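Local coordinates for flagellar biosynthesis protein FlhA (PDB 3MIX) that takes part, through this cytosolic domain of a membrane protein, in the export of flagellar proteins by the type III secretion system, at residues Ser172-Ser175 with Thr176-Glu180; Leu106-Gly110 with Asn111-Lys115. All coordinates share one frame; numbering follows the deposited sequence.

Contact 1: residues Ser172-Ser175 with Thr176-Glu180; sequences SVVS and THITE
Val-174 and Ile-178 run alongside each other on one flank of their helix, their ends meeting where Val-174 CG2 lies 3.6 Å from Ile-178 CD1. The valine offers this methyl because CG2 is anti to the backbone N, while CG1 sits between N and the carbonyl carbon (chi1 59°). In Ile-178 the CG1 branch is anti to the carbonyl carbon and carries CD1 back toward the preceding turn, with CG1 3.1 Å from Val-174 O. The same carbonyl oxygen, Val-174 O, accepts a hydrogen bond from Ile-178 N at 2.8 Å. This is the i to i+4 pattern of an alpha helix, here the first half of helix 170-189, and it recurs at 3.0 Å from Thr-176 N to Ser-172 O and at 3.0 Å from His-177 N to Val-173 O. Both aliphatic chains also touch Phe-51 of strand 49-53, and Ile-178 reaches Ile-76 of helix 69-84 as well; an alanine in place of this isoleucine would probably open a gap beside Val-174 CG2 and leave Phe-51 and Ile-76 with less to pack on. The His-177 ring turns off the helix, where ND1 hydrogen-bonds to Tyr-104 OH. Ser-175 OG instead bonds back to the carbonyl of Ala-171.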
ATOM      1  N   SER A 172       6.740  -9.747  18.925  1.00 50.99           N
ATOM      2  CA  SER A 172       7.472  -9.008  17.904  1.00 49.45           C
ATOM      3  C   SER A 172       7.285  -9.616  16.523  1.00 47.81           C
ATOM      4  O   SER A 172       7.150  -8.886  15.546  1.00 45.98           O
ATOM      5  CB  SER A 172       8.968  -8.932  18.235  1.00 51.71           C
ATOM      6  OG  SER A 172       9.255  -7.806  19.033  1.00 52.26           O
ATOM      7  N   VAL A 173       7.287 -10.946  16.445  1.00 48.43           N
ATOM      8  CA  VAL A 173       7.017 -11.627  15.177  1.00 47.30           C
ATOM      9  C   VAL A 173       5.654 -11.201  14.609  1.00 44.40           C
ATOM     10  O   VAL A 173       5.563 -10.828  13.440  1.00 42.60           O
ATOM     11  CB  VAL A 173       7.084 -13.165  15.305  1.00 49.32           C
ATOM     12  CG1 VAL A 173       6.895 -13.830  13.946  1.00 48.53           C
ATOM     13  CG2 VAL A 173       8.414 -13.588  15.914  1.00 52.32           C
ATOM     14  N   VAL A 174       4.615 -11.243  15.446  1.00 43.37           N
ATOM     15  CA  VAL A 174       3.263 -10.900  15.013  1.00 40.99           C
ATOM     16  C   VAL A 174       3.142  -9.403  14.713  1.00 38.70           C
ATOM     17  O   VAL A 174       2.434  -9.013  13.787  1.00 36.33           O
ATOM     18  CB  VAL A 174       2.147 -11.446  15.994  1.00 41.58           C
ATOM     19  CG1 VAL A 174       2.329 -10.900  17.428  1.00 41.96           C
ATOM     20  CG2 VAL A 174       0.756 -11.103  15.473  1.00 40.57           C
ATOM     21  N   SER A 175       3.888  -8.593  15.466  1.00 38.77           N
ATOM     22  CA  SER A 175       3.952  -7.152  15.271  1.00 36.95           C
ATOM     23  C   SER A 175       4.466  -6.764  13.899  1.00 35.28           C
ATOM     24  O   SER A 175       3.842  -5.953  13.224  1.00 32.56           O
ATOM     25  CB  SER A 175       4.850  -6.492  16.313  1.00 38.28           C
ATOM     26  OG  SER A 175       4.117  -6.223  17.486  1.00 40.81           O
ATOM     27  N   THR A 176       5.611  -7.321  13.506  1.00 35.72           N
ATOM     28  CA  THR A 176       6.188  -6.995  12.212  1.00 34.49           C
ATOM     29  C   THR A 176       5.388  -7.673  11.072  1.00 33.11           C
ATOM     30  O   THR A 176       5.218  -7.093  10.003  1.00 31.88           O
ATOM     31  CB  THR A 176       7.738  -7.219  12.151  1.00 36.50           C
ATOM     32  OG1 THR A 176       8.050  -8.471  11.547  1.00 37.94           O
ATOM     33  CG2 THR A 176       8.389  -7.130  13.549  1.00 38.04           C
ATOM     34  N   HIS A 177       4.849  -8.863  11.321  1.00 32.99           N
ATOM     35  CA  HIS A 177       3.907  -9.466  10.374  1.00 31.95           C
ATOM     36  C   HIS A 177       2.641  -8.610  10.099  1.00 29.84           C
ATOM     37  O   HIS A 177       2.221  -8.444   8.941  1.00 29.39           O
ATOM     38  CB  HIS A 177       3.529 -10.874  10.807  1.00 33.09           C
ATOM     39  CG  HIS A 177       2.974 -11.703   9.700  1.00 32.18           C
ATOM     40  ND1 HIS A 177       2.270 -12.863   9.921  1.00 32.75           N
ATOM     41  CD2 HIS A 177       2.984 -11.518   8.358  1.00 32.39           C
ATOM     42  CE1 HIS A 177       1.893 -13.372   8.762  1.00 34.05           C
ATOM     43  NE2 HIS A 177       2.303 -12.570   7.798  1.00 31.53           N
ATOM     44  N   ILE A 178       2.055  -8.052  11.155  1.00 28.76           N
ATOM     45  CA  ILE A 178       0.900  -7.176  11.015  1.00 26.21           C
ATOM     46  C   ILE A 178       1.287  -5.901  10.278  1.00 24.73           C
ATOM     47  O   ILE A 178       0.591  -5.513   9.331  1.00 23.36           O
ATOM     48  CB  ILE A 178       0.257  -6.844  12.373  1.00 26.32           C
ATOM     49  CG1 ILE A 178      -0.444  -8.082  12.940  1.00 27.55           C
ATOM     50  CG2 ILE A 178      -0.746  -5.682  12.241  1.00 23.92           C
ATOM     51  CD1 ILE A 178      -0.728  -7.973  14.423  1.00 31.29           C
ATOM     52  N   THR A 179       2.387  -5.267  10.696  1.00 24.39           N
ATOM     53  CA  THR A 179       2.837  -4.026  10.070  1.00 23.29           C
ATOM     54  C   THR A 179       3.191  -4.159   8.591  1.00 23.91           C
ATOM     55  O   THR A 179       2.839  -3.299   7.783  1.00 23.40           O
ATOM     56  CB  THR A 179       3.891  -3.146  10.912  1.00 24.17           C
ATOM     57  OG1 THR A 179       5.084  -2.881  10.152  1.00 23.57           O
ATOM     58  CG2 THR A 179       4.249  -3.735  12.186  1.00 21.22           C
ATOM     59  N   GLU A 180       3.871  -5.240   8.244  1.00 26.28           N
ATOM     60  CA  GLU A 180       4.179  -5.537   6.850  1.00 27.51           C
ATOM     61  C   GLU A 180       2.918  -5.797   6.041  1.00 26.26           C
ATOM     62  O   GLU A 180       2.839  -5.403   4.888  1.00 25.99           O
ATOM     63  CB  GLU A 180       5.130  -6.733   6.726  1.00 29.82           C
ATOM     64  CG  GLU A 180       6.551  -6.499   7.277  1.00 33.82           C
ATOM     65  CD  GLU A 180       7.262  -5.275   6.693  1.00 37.06           C
ATOM     66  OE1 GLU A 180       7.246  -5.091   5.455  1.00 37.39           O
ATOM     67  OE2 GLU A 180       7.873  -4.509   7.486  1.00 39.36           O
TER

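Contact 2: residues Leu106-Gly110 with Asn111-Lys115; sequences LKIKG and NEVAK
A tight beta hairpin joins strands 103-108 and 111-117 through a type I' turn from Ile-108 to Asn-111, and a classic beta bulge sets Val-113 and Ala-114 together opposite the single residue Leu-106. At the turn the chain is closed by Ile-108 N to Asn-111 O at 2.8 Å and by Asn-111 N to Ile-108 O at 3.2 Å. One water donates to Ile-108 O and accepts from Asn-111 ND2, linking the first residue's carbonyl to the last residue's side-chain amide. At the bulge Leu-106 O receives Val-113 N at 2.8 Å, nearly straight at 174°, and a weak second bond from Ala-114 N at 3.4 Å; Leu-106 N donates to Ala-114 O at 2.8 Å. Val-113 CG2, placed between its own N and carbonyl carbon (chi1 -65° for CG1), packs 3.8 Å from Leu-106 CD2 and 3.9 Å from Ile-108 CD1, the valine and isoleucine side chains roughly perpendicular to each other. On the face of Lys-107 and Glu-112, Glu-112 OE1 forms a salt bridge with Arg-105. The chemistry is thus divided: backbone bonds fix the register and its one-residue shift, while Val-113 CG2 joins the side chains of Leu-106 and Ile-108.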
ATOM      1  N   LEU A 106      -5.042 -12.532  10.164  1.00 32.65           N
ATOM      2  CA  LEU A 106      -5.305 -11.104   9.940  1.00 29.65           C
ATOM      3  C   LEU A 106      -6.185 -10.880   8.722  1.00 28.46           C
ATOM      4  O   LEU A 106      -5.928 -11.416   7.645  1.00 28.75           O
ATOM      5  CB  LEU A 106      -4.005 -10.301   9.788  1.00 29.17           C
ATOM      6  CG  LEU A 106      -4.182  -8.767   9.737  1.00 27.83           C
ATOM      7  CD1 LEU A 106      -4.475  -8.169  11.132  1.00 26.85           C
ATOM      8  CD2 LEU A 106      -2.980  -8.102   9.121  1.00 27.63           C
ATOM      9  N   LYS A 107      -7.224 -10.080   8.903  1.00 27.26           N
ATOM     10  CA  LYS A 107      -8.123  -9.732   7.813  1.00 27.07           C
ATOM     11  C   LYS A 107      -8.125  -8.234   7.618  1.00 24.87           C
ATOM     12  O   LYS A 107      -8.037  -7.478   8.579  1.00 24.10           O
ATOM     13  CB  LYS A 107      -9.545 -10.235   8.084  1.00 27.89           C
ATOM     14  CG  LYS A 107      -9.607 -11.725   8.438  1.00 31.92           C
ATOM     15  CD  LYS A 107     -10.997 -12.182   8.921  1.00 36.03           C
ATOM     16  CE  LYS A 107     -11.993 -12.298   7.758  1.00 38.84           C
ATOM     17  NZ  LYS A 107     -13.073 -13.308   8.017  1.00 38.93           N
ATOM     18  N   ILE A 108      -8.200  -7.813   6.364  1.00 24.39           N
ATOM     19  CA  ILE A 108      -8.312  -6.405   6.033  1.00 23.55           C
ATOM     20  C   ILE A 108      -9.498  -6.207   5.105  1.00 24.57           C
ATOM     21  O   ILE A 108      -9.551  -6.770   4.018  1.00 25.14           O
ATOM     22  CB  ILE A 108      -6.984  -5.841   5.432  1.00 23.03           C
ATOM     23  CG1 ILE A 108      -5.939  -5.662   6.557  1.00 21.74           C
ATOM     24  CG2 ILE A 108      -7.241  -4.516   4.669  1.00 20.80           C
ATOM     25  CD1 ILE A 108      -4.544  -5.371   6.077  1.00 24.20           C
ATOM     26  N   LYS A 109     -10.471  -5.432   5.556  1.00 26.17           N
ATOM     27  CA  LYS A 109     -11.617  -5.091   4.728  1.00 28.58           C
ATOM     28  C   LYS A 109     -12.355  -6.379   4.321  1.00 30.75           C
ATOM     29  O   LYS A 109     -12.837  -6.506   3.196  1.00 31.64           O
ATOM     30  CB  LYS A 109     -11.139  -4.303   3.499  1.00 28.14           C
ATOM     31  CG  LYS A 109     -11.793  -2.949   3.283  1.00 29.77           C
ATOM     32  CD  LYS A 109     -11.419  -1.915   4.346  1.00 32.57           C
ATOM     33  CE  LYS A 109     -12.199  -0.604   4.102  1.00 34.53           C
ATOM     34  NZ  LYS A 109     -11.800   0.561   5.006  1.00 33.78           N
ATOM     35  N   GLY A 110     -12.416  -7.341   5.241  1.00 32.39           N
ATOM     36  CA  GLY A 110     -13.155  -8.584   5.013  1.00 34.30           C
ATOM     37  C   GLY A 110     -12.349  -9.745   4.469  1.00 35.56           C
ATOM     38  O   GLY A 110     -12.828 -10.858   4.482  1.00 36.82           O
ATOM     39  N   ASN A 111     -11.128  -9.505   3.989  1.00 35.61           N
ATOM     40  CA  ASN A 111     -10.326 -10.587   3.392  1.00 36.87           C
ATOM     41  C   ASN A 111      -9.149 -11.006   4.248  1.00 37.40           C
ATOM     42  O   ASN A 111      -8.443 -10.161   4.797  1.00 36.67           O
ATOM     43  CB  ASN A 111      -9.778 -10.178   2.021  1.00 36.87           C
ATOM     44  CG  ASN A 111     -10.830  -9.594   1.110  1.00 37.31           C
ATOM     45  OD1 ASN A 111     -11.812 -10.253   0.770  1.00 38.89           O
ATOM     46  ND2 ASN A 111     -10.618  -8.346   0.689  1.00 38.09           N
ATOM     47  N   GLU A 112      -8.921 -12.309   4.348  1.00 39.17           N
ATOM     48  CA  GLU A 112      -7.728 -12.814   5.017  1.00 40.12           C
ATOM     49  C   GLU A 112      -6.500 -12.418   4.210  1.00 39.37           C
ATOM     50  O   GLU A 112      -6.431 -12.684   3.017  1.00 40.16           O
ATOM     51  CB  GLU A 112      -7.787 -14.333   5.172  1.00 41.90           C
ATOM     52  CG  GLU A 112      -6.507 -14.931   5.732  1.00 44.73           C
ATOM     53  CD  GLU A 112      -6.626 -16.412   6.043  1.00 49.40           C
ATOM     54  OE1 GLU A 112      -7.757 -16.934   6.054  1.00 51.20           O
ATOM     55  OE2 GLU A 112      -5.584 -17.054   6.282  1.00 52.03           O
ATOM     56  N   VAL A 113      -5.534 -11.780   4.864  1.00 38.60           N
ATOM     57  CA  VAL A 113      -4.316 -11.347   4.186  1.00 37.86           C
ATOM     58  C   VAL A 113      -3.103 -12.014   4.789  1.00 39.58           C
ATOM     59  O   VAL A 113      -2.014 -11.946   4.240  1.00 40.76           O
ATOM     60  CB  VAL A 113      -4.138  -9.786   4.209  1.00 35.87           C
ATOM     61  CG1 VAL A 113      -5.241  -9.113   3.406  1.00 33.66           C
ATOM     62  CG2 VAL A 113      -4.073  -9.234   5.646  1.00 33.23           C
ATOM     63  N   ALA A 114      -3.286 -12.636   5.944  1.00 40.89           N
ATOM     64  CA  ALA A 114      -2.184 -13.288   6.626  1.00 42.83           C
ATOM     65  C   ALA A 114      -2.689 -14.284   7.642  1.00 44.55           C
ATOM     66  O   ALA A 114      -3.729 -14.085   8.258  1.00 43.57           O
ATOM     67  CB  ALA A 114      -1.297 -12.258   7.306  1.00 41.69           C
ATOM     68  N   LYS A 115      -1.939 -15.364   7.803  1.00 47.83           N
ATOM     69  CA  LYS A 115      -2.121 -16.254   8.940  1.00 50.63           C
ATOM     70  C   LYS A 115      -0.773 -16.746   9.415  1.00 52.90           C
ATOM     71  O   LYS A 115       0.216 -16.703   8.673  1.00 53.60           O
ATOM     72  CB  LYS A 115      -3.095 -17.405   8.635  1.00 52.20           C
ATOM     73  CG  LYS A 115      -2.703 -18.344   7.503  1.00 55.00           C
ATOM     74  CD  LYS A 115      -3.817 -19.367   7.272  1.00 57.67           C
ATOM     75  CE  LYS A 115      -3.660 -20.090   5.942  1.00 60.18           C
ATOM     76  NZ  LYS A 115      -4.962 -20.598   5.434  1.00 61.19           N
TER
HETATM   77  O   HOH W   1      -8.327  -7.058   1.645  1.00 17.35           O

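From the N terminus, the chain reaches contact 2 first, where residues 106-115 fold back on themselves and close a hairpin at the edge of the four-stranded sheet within this chain. Strand 111-117 leads on, through a connection that is partly unmodelled, to helix 170-189, where contact 1 lies within successive turns and closes no loop. The two are in series, neither nested nor crossed, with centres about 14 Å apart. They meet directly: His-177 NE2 lies 3.6 Å from Ala-114 CB. Further along the helix, Lys-181 NZ hydrogen-bonds to Val-113 O. Helix 170-189 thus lies against the sheet that holds the hairpin, and it also touches helix 69-84.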